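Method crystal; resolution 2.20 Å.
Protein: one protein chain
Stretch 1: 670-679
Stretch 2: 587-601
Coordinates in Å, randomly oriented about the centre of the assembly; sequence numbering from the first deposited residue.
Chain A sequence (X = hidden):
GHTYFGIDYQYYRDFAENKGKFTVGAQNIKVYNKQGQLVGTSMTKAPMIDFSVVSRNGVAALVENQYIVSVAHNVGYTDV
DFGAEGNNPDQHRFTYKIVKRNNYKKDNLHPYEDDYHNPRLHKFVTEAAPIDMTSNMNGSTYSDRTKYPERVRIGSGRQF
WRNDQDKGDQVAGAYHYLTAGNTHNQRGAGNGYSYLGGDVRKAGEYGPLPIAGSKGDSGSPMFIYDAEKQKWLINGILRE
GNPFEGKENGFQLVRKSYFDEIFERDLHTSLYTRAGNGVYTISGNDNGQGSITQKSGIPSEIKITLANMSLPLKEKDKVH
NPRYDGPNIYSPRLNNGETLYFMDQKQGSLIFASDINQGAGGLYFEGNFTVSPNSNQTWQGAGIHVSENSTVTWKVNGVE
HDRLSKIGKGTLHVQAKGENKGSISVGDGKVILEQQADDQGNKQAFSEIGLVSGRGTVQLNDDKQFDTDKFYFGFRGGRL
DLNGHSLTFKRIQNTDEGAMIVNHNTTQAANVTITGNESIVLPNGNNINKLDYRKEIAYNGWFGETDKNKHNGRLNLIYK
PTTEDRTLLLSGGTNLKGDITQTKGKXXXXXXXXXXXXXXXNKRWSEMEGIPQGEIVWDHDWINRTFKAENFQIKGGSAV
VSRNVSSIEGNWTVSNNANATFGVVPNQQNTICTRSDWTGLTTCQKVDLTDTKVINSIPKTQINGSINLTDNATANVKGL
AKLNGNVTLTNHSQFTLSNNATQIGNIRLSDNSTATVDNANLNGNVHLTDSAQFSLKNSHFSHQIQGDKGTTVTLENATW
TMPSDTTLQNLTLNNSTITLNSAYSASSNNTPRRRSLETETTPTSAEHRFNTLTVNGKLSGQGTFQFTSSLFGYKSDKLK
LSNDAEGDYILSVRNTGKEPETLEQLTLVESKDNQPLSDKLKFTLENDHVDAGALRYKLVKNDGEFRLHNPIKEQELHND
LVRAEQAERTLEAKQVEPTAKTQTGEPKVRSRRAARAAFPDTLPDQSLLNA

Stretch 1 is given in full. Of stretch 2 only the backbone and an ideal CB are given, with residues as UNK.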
ATOM      1  N   ASN A 670     -35.060   7.718  14.626  1.00 28.99           N
ATOM      2  CA  ASN A 670     -34.538   6.508  14.022  1.00 20.40           C
ATOM      3  C   ASN A 670     -35.578   5.417  14.174  1.00 24.59           C
ATOM      4  O   ASN A 670     -36.333   5.411  15.144  1.00 21.81           O
ATOM      5  CB  ASN A 670     -33.238   6.087  14.700  1.00 21.37           C
ATOM      6  CG  ASN A 670     -32.245   7.229  14.810  1.00 25.61           C
ATOM      7  OD1 ASN A 670     -31.351   7.370  13.979  1.00 22.85           O
ATOM      8  ND2 ASN A 670     -32.408   8.056  15.832  1.00 22.34           N
ATOM      9  N   THR A 671     -35.638   4.503  13.212  1.00 22.61           N
ATOM     10  CA  THR A 671     -36.542   3.367  13.328  1.00 25.94           C
ATOM     11  C   THR A 671     -35.945   2.330  14.285  1.00 24.72           C
ATOM     12  O   THR A 671     -34.891   1.758  14.018  1.00 25.16           O
ATOM     13  CB  THR A 671     -36.843   2.727  11.958  1.00 25.30           C
ATOM     14  OG1 THR A 671     -37.392   3.716  11.076  1.00 23.98           O
ATOM     15  CG2 THR A 671     -37.841   1.596  12.114  1.00 22.75           C
ATOM     16  N   ILE A 672     -36.608   2.109  15.415  1.00 23.93           N
ATOM     17  CA  ILE A 672     -36.097   1.182  16.418  1.00 22.14           C
ATOM     18  C   ILE A 672     -36.998  -0.050  16.518  1.00 25.27           C
ATOM     19  O   ILE A 672     -38.213   0.071  16.684  1.00 25.61           O
ATOM     20  CB  ILE A 672     -35.976   1.861  17.801  1.00 22.33           C
ATOM     21  CG1 ILE A 672     -35.113   3.122  17.714  1.00 21.02           C
ATOM     22  CG2 ILE A 672     -35.413   0.893  18.840  1.00 21.90           C
ATOM     23  CD1 ILE A 672     -33.727   2.884  17.180  1.00 22.15           C
ATOM     24  N   CYS A 673     -36.395  -1.230  16.412  1.00 19.52           N
ATOM     25  CA  CYS A 673     -37.122  -2.490  16.496  1.00 20.18           C
ATOM     26  C   CYS A 673     -36.857  -3.188  17.815  1.00 19.94           C
ATOM     27  O   CYS A 673     -35.707  -3.459  18.154  1.00 20.21           O
ATOM     28  CB  CYS A 673     -36.708  -3.420  15.358  1.00 21.00           C
ATOM     29  SG  CYS A 673     -37.409  -2.985  13.784  1.00 29.86           S
ATOM     30  N   THR A 674     -37.922  -3.497  18.546  1.00 17.85           N
ATOM     31  CA  THR A 674     -37.797  -4.190  19.826  1.00 18.57           C
ATOM     32  C   THR A 674     -38.900  -5.222  19.960  1.00 18.55           C
ATOM     33  O   THR A 674     -40.019  -5.009  19.483  1.00 16.97           O
ATOM     34  CB  THR A 674     -37.927  -3.216  21.014  1.00 18.93           C
ATOM     35  OG1 THR A 674     -39.186  -2.542  20.928  1.00 23.20           O
ATOM     36  CG2 THR A 674     -36.812  -2.189  21.008  1.00 15.68           C
ATOM     37  N   ARG A 675     -38.581  -6.344  20.603  1.00 19.77           N
ATOM     38  CA  ARG A 675     -39.573  -7.377  20.879  1.00 17.48           C
ATOM     39  C   ARG A 675     -39.981  -7.375  22.353  1.00 19.09           C
ATOM     40  O   ARG A 675     -39.140  -7.275  23.242  1.00 19.37           O
ATOM     41  CB  ARG A 675     -39.082  -8.773  20.470  1.00 18.20           C
ATOM     42  CG  ARG A 675     -39.888  -9.873  21.153  1.00 16.96           C
ATOM     43  CD  ARG A 675     -40.203 -11.073  20.276  1.00 18.52           C
ATOM     44  NE  ARG A 675     -39.227 -12.130  20.469  1.00 21.66           N
ATOM     45  CZ  ARG A 675     -39.492 -13.435  20.482  1.00 20.64           C
ATOM     46  NH1 ARG A 675     -40.729 -13.893  20.329  1.00 16.63           N
ATOM     47  NH2 ARG A 675     -38.495 -14.290  20.669  1.00 16.08           N
ATOM     48  N   SER A 676     -41.278  -7.483  22.608  1.00 18.34           N
ATOM     49  CA  SER A 676     -41.776  -7.467  23.972  1.00 18.94           C
ATOM     50  C   SER A 676     -41.544  -8.812  24.629  1.00 17.40           C
ATOM     51  O   SER A 676     -41.992  -9.834  24.115  1.00 18.80           O
ATOM     52  CB  SER A 676     -43.263  -7.145  23.981  1.00 17.75           C
ATOM     53  OG  SER A 676     -43.857  -7.561  25.196  1.00 19.33           O
ATOM     54  N   ASP A 677     -40.849  -8.810  25.765  1.00 18.20           N
ATOM     55  CA  ASP A 677     -40.665 -10.024  26.561  1.00 18.54           C
ATOM     56  C   ASP A 677     -42.007 -10.570  27.046  1.00 19.96           C
ATOM     57  O   ASP A 677     -42.170 -11.781  27.250  1.00 17.72           O
ATOM     58  CB  ASP A 677     -39.766  -9.757  27.772  1.00 16.14           C
ATOM     59  CG  ASP A 677     -38.304  -9.610  27.396  1.00 18.33           C
ATOM     60  OD1 ASP A 677     -37.885 -10.202  26.380  1.00 18.62           O
ATOM     61  OD2 ASP A 677     -37.565  -8.913  28.122  1.00 17.74           O
ATOM     62  N   TRP A 678     -42.966  -9.666  27.226  1.00 16.19           N
ATOM     63  CA  TRP A 678     -44.243 -10.023  27.830  1.00 17.14           C
ATOM     64  C   TRP A 678     -45.199 -10.698  26.852  1.00 15.69           C
ATOM     65  O   TRP A 678     -45.946 -11.594  27.233  1.00 15.90           O
ATOM     66  CB  TRP A 678     -44.911  -8.803  28.482  1.00 18.73           C
ATOM     67  CG  TRP A 678     -46.126  -9.182  29.280  1.00 19.83           C
ATOM     68  CD1 TRP A 678     -47.429  -9.097  28.880  1.00 21.03           C
ATOM     69  CD2 TRP A 678     -46.149  -9.748  30.598  1.00 17.66           C
ATOM     70  NE1 TRP A 678     -48.262  -9.563  29.869  1.00 24.35           N
ATOM     71  CE2 TRP A 678     -47.501  -9.971  30.934  1.00 22.80           C
ATOM     72  CE3 TRP A 678     -45.160 -10.083  31.529  1.00 16.38           C
ATOM     73  CZ2 TRP A 678     -47.886 -10.514  32.159  1.00 21.04           C
ATOM     74  CZ3 TRP A 678     -45.543 -10.623  32.741  1.00 17.22           C
ATOM     75  CH2 TRP A 678     -46.892 -10.831  33.047  1.00 22.77           C
ATOM     76  N   THR A 679     -45.169 -10.275  25.595  1.00 14.99           N
ATOM     77  CA  THR A 679     -46.090 -10.812  24.599  1.00 18.30           C
ATOM     78  C   THR A 679     -45.406 -11.572  23.460  1.00 19.14           C
ATOM     79  O   THR A 679     -46.057 -12.317  22.727  1.00 16.77           O
ATOM     80  CB  THR A 679     -46.907  -9.699  23.963  1.00 17.52           C
ATOM     81  OG1 THR A 679     -46.030  -8.853  23.209  1.00 13.36           O
ATOM     82  CG2 THR A 679     -47.602  -8.875  25.045  1.00 19.59           C
ATOM     83  N   UNK A 587     -34.188  -6.336   7.409  1.00 21.62           N
ATOM     84  CA  UNK A 587     -33.374  -7.120   8.325  1.00 22.68           C
ATOM     85  C   UNK A 587     -32.657  -6.189   9.300  1.00 23.35           C
ATOM     86  O   UNK A 587     -31.868  -5.340   8.884  1.00 23.34           O
ATOM     87  CB  UNK A 587     -32.368  -7.980   7.557  1.00 22.68           C
ATOM     88  N   UNK A 588     -32.938  -6.346  10.593  1.00 20.18           N
ATOM     89  CA  UNK A 588     -32.361  -5.478  11.617  1.00 17.56           C
ATOM     90  C   UNK A 588     -31.373  -6.231  12.482  1.00 17.38           C
ATOM     91  O   UNK A 588     -31.694  -7.288  13.021  1.00 19.87           O
ATOM     92  CB  UNK A 588     -33.462  -4.872  12.490  1.00 17.56           C
ATOM     93  N   UNK A 589     -30.166  -5.688  12.601  1.00 18.70           N
ATOM     94  CA  UNK A 589     -29.209  -6.143  13.606  1.00 17.13           C
ATOM     95  C   UNK A 589     -29.261  -5.134  14.737  1.00 19.98           C
ATOM     96  O   UNK A 589     -28.996  -3.949  14.533  1.00 19.11           O
ATOM     97  CB  UNK A 589     -27.796  -6.281  13.036  1.00 17.13           C
ATOM     98  N   UNK A 590     -29.623  -5.589  15.930  1.00 20.25           N
ATOM     99  CA  UNK A 590     -29.902  -4.657  17.010  1.00 17.87           C
ATOM    100  C   UNK A 590     -29.494  -5.202  18.370  1.00 20.26           C
ATOM    101  O   UNK A 590     -29.403  -6.415  18.567  1.00 17.45           O
ATOM    102  CB  UNK A 590     -31.391  -4.304  17.021  1.00 17.87           C
ATOM    103  N   UNK A 591     -29.242  -4.295  19.304  1.00 16.94           N
ATOM    104  CA  UNK A 591     -29.177  -4.658  20.704  1.00 13.27           C
ATOM    105  C   UNK A 591     -30.614  -4.720  21.181  1.00 16.04           C
ATOM    106  O   UNK A 591     -31.535  -4.606  20.371  1.00 16.77           O
ATOM    107  CB  UNK A 591     -28.340  -3.672  21.521  1.00 13.27           C
ATOM    108  N   UNK A 592     -30.821  -4.899  22.482  1.00 18.44           N
ATOM    109  CA  UNK A 592     -32.174  -4.954  23.042  1.00 18.82           C
ATOM    110  C   UNK A 592     -32.240  -4.346  24.445  1.00 16.09           C
ATOM    111  O   UNK A 592     -31.241  -4.310  25.168  1.00 15.33           O
ATOM    112  CB  UNK A 592     -32.665  -6.403  23.083  1.00 18.82           C
ATOM    113  N   UNK A 593     -33.427  -3.876  24.843  1.00 16.93           N
ATOM    114  CA  UNK A 593     -33.516  -3.303  26.189  1.00 16.18           C
ATOM    115  C   UNK A 593     -33.144  -4.348  27.236  1.00 16.26           C
ATOM    116  O   UNK A 593     -33.439  -5.533  27.060  1.00 17.45           O
ATOM    117  CB  UNK A 593     -34.923  -2.764  26.455  1.00 16.18           C
ATOM    118  N   UNK A 594     -32.477  -3.931  28.301  1.00 16.09           N
ATOM    119  CA  UNK A 594     -32.264  -4.826  29.431  1.00 17.02           C
ATOM    120  C   UNK A 594     -33.640  -5.226  29.947  1.00 17.07           C
ATOM    121  O   UNK A 594     -34.523  -4.383  30.056  1.00 20.16           O
ATOM    122  CB  UNK A 594     -31.421  -4.169  30.526  1.00 17.02           C
ATOM    123  N   UNK A 595     -33.844  -6.518  30.236  1.00 18.74           N
ATOM    124  CA  UNK A 595     -35.128  -6.965  30.791  1.00 15.31           C
ATOM    125  C   UNK A 595     -35.414  -6.365  32.166  1.00 17.20           C
ATOM    126  O   UNK A 595     -34.496  -6.211  32.967  1.00 14.54           O
ATOM    127  CB  UNK A 595     -35.151  -8.492  30.887  1.00 15.31           C
ATOM    128  N   UNK A 596     -36.676  -6.043  32.438  1.00 16.76           N
ATOM    129  CA  UNK A 596     -37.085  -5.619  33.776  1.00 12.86           C
ATOM    130  C   UNK A 596     -38.420  -6.261  34.137  1.00 13.47           C
ATOM    131  O   UNK A 596     -39.271  -6.467  33.273  1.00 14.23           O
ATOM    132  CB  UNK A 596     -37.184  -4.094  33.857  1.00 12.86           C
ATOM    133  N   UNK A 597     -38.608  -6.570  35.415  1.00 13.68           N
ATOM    134  CA  UNK A 597     -39.856  -7.172  35.874  1.00 11.74           C
ATOM    135  C   UNK A 597     -41.071  -6.314  35.517  1.00 16.80           C
ATOM    136  O   UNK A 597     -41.064  -5.087  35.700  1.00 13.96           O
ATOM    137  CB  UNK A 597     -39.803  -7.395  37.387  1.00 11.74           C
ATOM    138  N   UNK A 598     -42.106  -6.978  35.007  1.00 14.67           N
ATOM    139  CA  UNK A 598     -43.349  -6.349  34.564  1.00 15.56           C
ATOM    140  C   UNK A 598     -44.063  -5.661  35.732  1.00 19.00           C
ATOM    141  O   UNK A 598     -44.061  -6.174  36.844  1.00 15.09           O
ATOM    142  CB  UNK A 598     -44.270  -7.388  33.921  1.00 15.56           C
ATOM    143  N   UNK A 599     -44.682  -4.511  35.480  1.00 16.52           N
ATOM    144  CA  UNK A 599     -45.388  -3.782  36.535  1.00 15.93           C
ATOM    145  C   UNK A 599     -46.871  -4.121  36.592  1.00 16.14           C
ATOM    146  O   UNK A 599     -47.655  -3.661  35.761  1.00 16.75           O
ATOM    147  CB  UNK A 599     -45.217  -2.275  36.331  1.00 15.93           C
ATOM    148  N   UNK A 600     -47.250  -4.922  37.585  1.00 17.90           N
ATOM    149  CA  UNK A 600     -48.635  -5.354  37.741  1.00 16.25           C
ATOM    150  C   UNK A 600     -49.493  -4.359  38.531  1.00 21.80           C
ATOM    151  O   UNK A 600     -50.682  -4.599  38.724  1.00 19.77           O
ATOM    152  CB  UNK A 600     -48.669  -6.718  38.432  1.00 16.25           C
ATOM    153  N   UNK A 601     -48.908  -3.261  39.004  1.00 15.31           N
ATOM    154  CA  UNK A 601     -49.659  -2.355  39.876  1.00 21.64           C
ATOM    155  C   UNK A 601     -50.789  -1.592  39.158  1.00 22.03           C
ATOM    156  O   UNK A 601     -50.690  -1.271  37.975  1.00 17.74           O
ATOM    157  CB  UNK A 601     -48.693  -1.349  40.506  1.00 21.64           C
TER

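Position 587 lies in an extended strand, and its ideal CB has nothing of stretch 1 within 5.5 Å. The contact therefore sets no preference there, and the residue is Leu 587.

At 588 the CA-to-CB bond points toward stretch 1, and the ideal CB sits 4.6 Å from Cys 673 SG, with the backbone O of Thr 671 and its methyl group CG2 farther along. A sulfur and a methyl favour an apolar side chain; leucine, methionine or an aromatic would all be reasonable. The residue is Phe 588. Its ring lies under the sulfur, with Cys 673 SG 3.6 Å from the centroid of the Phe 588 ring and only 7° off the ring normal, a sulfur-aromatic contact over the face. The ring edge meets the backbone of stretch 1, Phe 588 CE2 lying 3.5 Å from Thr 671 O.

Position 589 is out of reach of stretch 1 and holds Phe 589.

The CB of 590 points toward stretch 1 and stands 4.5 Å from Cys 673 O. With backbone polar groups ahead, a small polar residue such as serine or threonine would suit, and alanine would leave room for solvent. Ser 590 donates from OG to the backbone O of 591 (2.7 Å) within its own stretch. It reaches Cys 673 through water 1, which donates to Ser 590 OG at 3.0 Å and accepts from Cys 673 N at 2.8 Å.

At 591 the ideal CB points away, and phi/psi of -81/-173 does not demand glycine. The residue is Gly 591, whose O is linked by water 2 to Cys 673 O, at 2.9 and 2.7 Å respectively.

The CB of 592 points sideways, with no atom of stretch 1 close to it, but the carboxylate of Asp 677 lies farther off. A long basic side chain, lysine or arginine, could span the gap. Arg 592 forms a two-pronged salt bridge: NH1 donates to Asp 677 OD1 at 3.1 Å and NH2 to Asp 677 OD2 at 2.8 Å. Its NE also donates to the backbone O of 593 (2.8 Å), steadying the guanidinium.

At 593, CB points toward stretch 1 and phi of -60° permits proline among other apolar residues. Pro 593 CD packs 4.1 Å from Thr 674 CG2.

Position 594 points away and holds Thr 594. At 595 the ideal CB is 3.7 Å from Asp 677 OD2, and phi of -64° again admits proline; a compact residue would fit. Pro 595 lies beside the carboxylate, its CB 3.9 Å from Asp 677 OD2. Positions 596 and 597 point away and hold His 596 and Ala 597; water 3 joins His 596 O to Asp 677 OD2.

At 598, CB points toward stretch 1, 3.7 Å from Trp 678 CZ3, so a flat or apolar side chain could cover the indole. Tyr 598 stacks face-to-face on its six-membered ring, centroids 3.8 Å apart and planes at 16°.

Position 599 is out of reach and holds Asn 599. At 600 a sideways CB leaves many choices; His 600 CE1 approaches Trp 678 CH2 to 3.7 Å. Position 601, also out of reach, holds Leu 601.

Stretch 2 (587-601) LFFSGRPTPHAYNHL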
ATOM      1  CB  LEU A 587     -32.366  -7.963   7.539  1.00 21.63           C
ATOM      2  CG  LEU A 587     -31.392  -8.842   8.323  1.00 19.53           C
ATOM      3  CD1 LEU A 587     -32.143  -9.868   9.162  1.00 17.96           C
ATOM      4  CD2 LEU A 587     -30.426  -9.528   7.370  1.00 20.15           C
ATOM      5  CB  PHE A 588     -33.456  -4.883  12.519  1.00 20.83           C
ATOM      6  CG  PHE A 588     -34.059  -3.607  11.992  1.00 20.78           C
ATOM      7  CD1 PHE A 588     -34.810  -3.609  10.830  1.00 21.07           C
ATOM      8  CD2 PHE A 588     -33.882  -2.409  12.662  1.00 21.32           C
ATOM      9  CE1 PHE A 588     -35.367  -2.436  10.342  1.00 22.89           C
ATOM     10  CE2 PHE A 588     -34.440  -1.236  12.181  1.00 23.36           C
ATOM     11  CZ  PHE A 588     -35.184  -1.254  11.023  1.00 22.67           C
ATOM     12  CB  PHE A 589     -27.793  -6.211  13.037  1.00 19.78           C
ATOM     13  CG  PHE A 589     -27.641  -7.165  11.889  1.00 16.16           C
ATOM     14  CD1 PHE A 589     -27.189  -8.458  12.099  1.00 18.56           C
ATOM     15  CD2 PHE A 589     -27.942  -6.765  10.600  1.00 18.40           C
ATOM     16  CE1 PHE A 589     -27.042  -9.339  11.039  1.00 21.14           C
ATOM     17  CE2 PHE A 589     -27.805  -7.630   9.539  1.00 20.87           C
ATOM     18  CZ  PHE A 589     -27.353  -8.926   9.756  1.00 21.77           C
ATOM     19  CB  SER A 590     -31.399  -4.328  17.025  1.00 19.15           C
ATOM     20  OG  SER A 590     -31.712  -3.358  18.015  1.00 20.21           O
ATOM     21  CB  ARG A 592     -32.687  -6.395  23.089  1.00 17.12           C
ATOM     22  CG  ARG A 592     -31.795  -7.351  23.866  1.00 12.37           C
ATOM     23  CD  ARG A 592     -32.626  -8.431  24.529  1.00 17.33           C
ATOM     24  NE  ARG A 592     -33.497  -7.848  25.543  1.00 17.77           N
ATOM     25  CZ  ARG A 592     -34.589  -8.426  26.033  1.00 17.48           C
ATOM     26  NH1 ARG A 592     -34.964  -9.625  25.611  1.00 14.53           N
ATOM     27  NH2 ARG A 592     -35.309  -7.796  26.950  1.00 15.43           N
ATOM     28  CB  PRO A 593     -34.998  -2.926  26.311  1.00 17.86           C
ATOM     29  CG  PRO A 593     -35.496  -2.820  24.903  1.00 18.48           C
ATOM     30  CD  PRO A 593     -34.716  -3.833  24.127  1.00 17.66           C
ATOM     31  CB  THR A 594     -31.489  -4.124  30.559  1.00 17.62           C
ATOM     32  OG1 THR A 594     -30.226  -3.677  30.057  1.00 13.92           O
ATOM     33  CG2 THR A 594     -31.272  -5.066  31.737  1.00 18.79           C
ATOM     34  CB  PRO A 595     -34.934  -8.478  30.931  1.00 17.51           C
ATOM     35  CG  PRO A 595     -33.868  -8.824  29.957  1.00 16.53           C
ATOM     36  CD  PRO A 595     -32.951  -7.647  29.912  1.00 20.77           C
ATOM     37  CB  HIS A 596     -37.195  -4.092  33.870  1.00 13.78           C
ATOM     38  CG  HIS A 596     -35.876  -3.381  33.897  1.00 14.33           C
ATOM     39  ND1 HIS A 596     -35.027  -3.427  34.983  1.00 15.53           N
ATOM     40  CD2 HIS A 596     -35.265  -2.598  32.976  1.00 15.77           C
ATOM     41  CE1 HIS A 596     -33.948  -2.710  34.725  1.00 15.69           C
ATOM     42  NE2 HIS A 596     -34.066  -2.197  33.514  1.00 13.79           N
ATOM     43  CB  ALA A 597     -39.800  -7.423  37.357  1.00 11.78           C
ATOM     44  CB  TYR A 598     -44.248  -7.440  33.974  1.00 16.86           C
ATOM     45  CG  TYR A 598     -45.574  -6.996  33.370  1.00 18.12           C
ATOM     46  CD1 TYR A 598     -45.662  -6.640  32.032  1.00 20.27           C
ATOM     47  CD2 TYR A 598     -46.740  -6.973  34.132  1.00 21.59           C
ATOM     48  CE1 TYR A 598     -46.865  -6.254  31.461  1.00 17.12           C
ATOM     49  CE2 TYR A 598     -47.958  -6.586  33.574  1.00 20.07           C
ATOM     50  CZ  TYR A 598     -48.012  -6.228  32.232  1.00 24.04           C
ATOM     51  OH  TYR A 598     -49.205  -5.843  31.654  1.00 22.90           O
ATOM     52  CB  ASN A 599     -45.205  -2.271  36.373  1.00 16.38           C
ATOM     53  CG  ASN A 599     -46.011  -1.472  37.394  1.00 18.42           C
ATOM     54  OD1 ASN A 599     -46.401  -1.991  38.441  1.00 15.23           O
ATOM     55  ND2 ASN A 599     -46.268  -0.209  37.087  1.00 11.21           N
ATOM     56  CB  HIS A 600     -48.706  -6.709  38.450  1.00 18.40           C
ATOM     57  CG  HIS A 600     -48.124  -7.847  37.670  1.00 20.88           C
ATOM     58  ND1 HIS A 600     -48.874  -8.619  36.809  1.00 19.58           N
ATOM     59  CD2 HIS A 600     -46.871  -8.363  37.646  1.00 17.08           C
ATOM     60  CE1 HIS A 600     -48.104  -9.550  36.274  1.00 22.10           C
ATOM     61  NE2 HIS A 600     -46.885  -9.418  36.764  1.00 21.81           N
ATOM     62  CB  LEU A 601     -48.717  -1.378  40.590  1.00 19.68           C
ATOM     63  CG  LEU A 601     -47.699  -1.981  41.562  1.00 20.23           C
ATOM     64  CD1 LEU A 601     -46.783  -0.910  42.107  1.00 16.32           C
ATOM     65  CD2 LEU A 601     -48.406  -2.703  42.688  1.00 21.46           C
TER
HETATM   66  O   HOH W   1     -33.677  -1.615  16.625  1.00 21.54           O
HETATM   67  O   HOH W   2     -34.351  -4.911  19.965  1.00 19.69           O
HETATM   68  O   HOH W   3     -38.347  -8.188  30.763  1.00 20.96           O
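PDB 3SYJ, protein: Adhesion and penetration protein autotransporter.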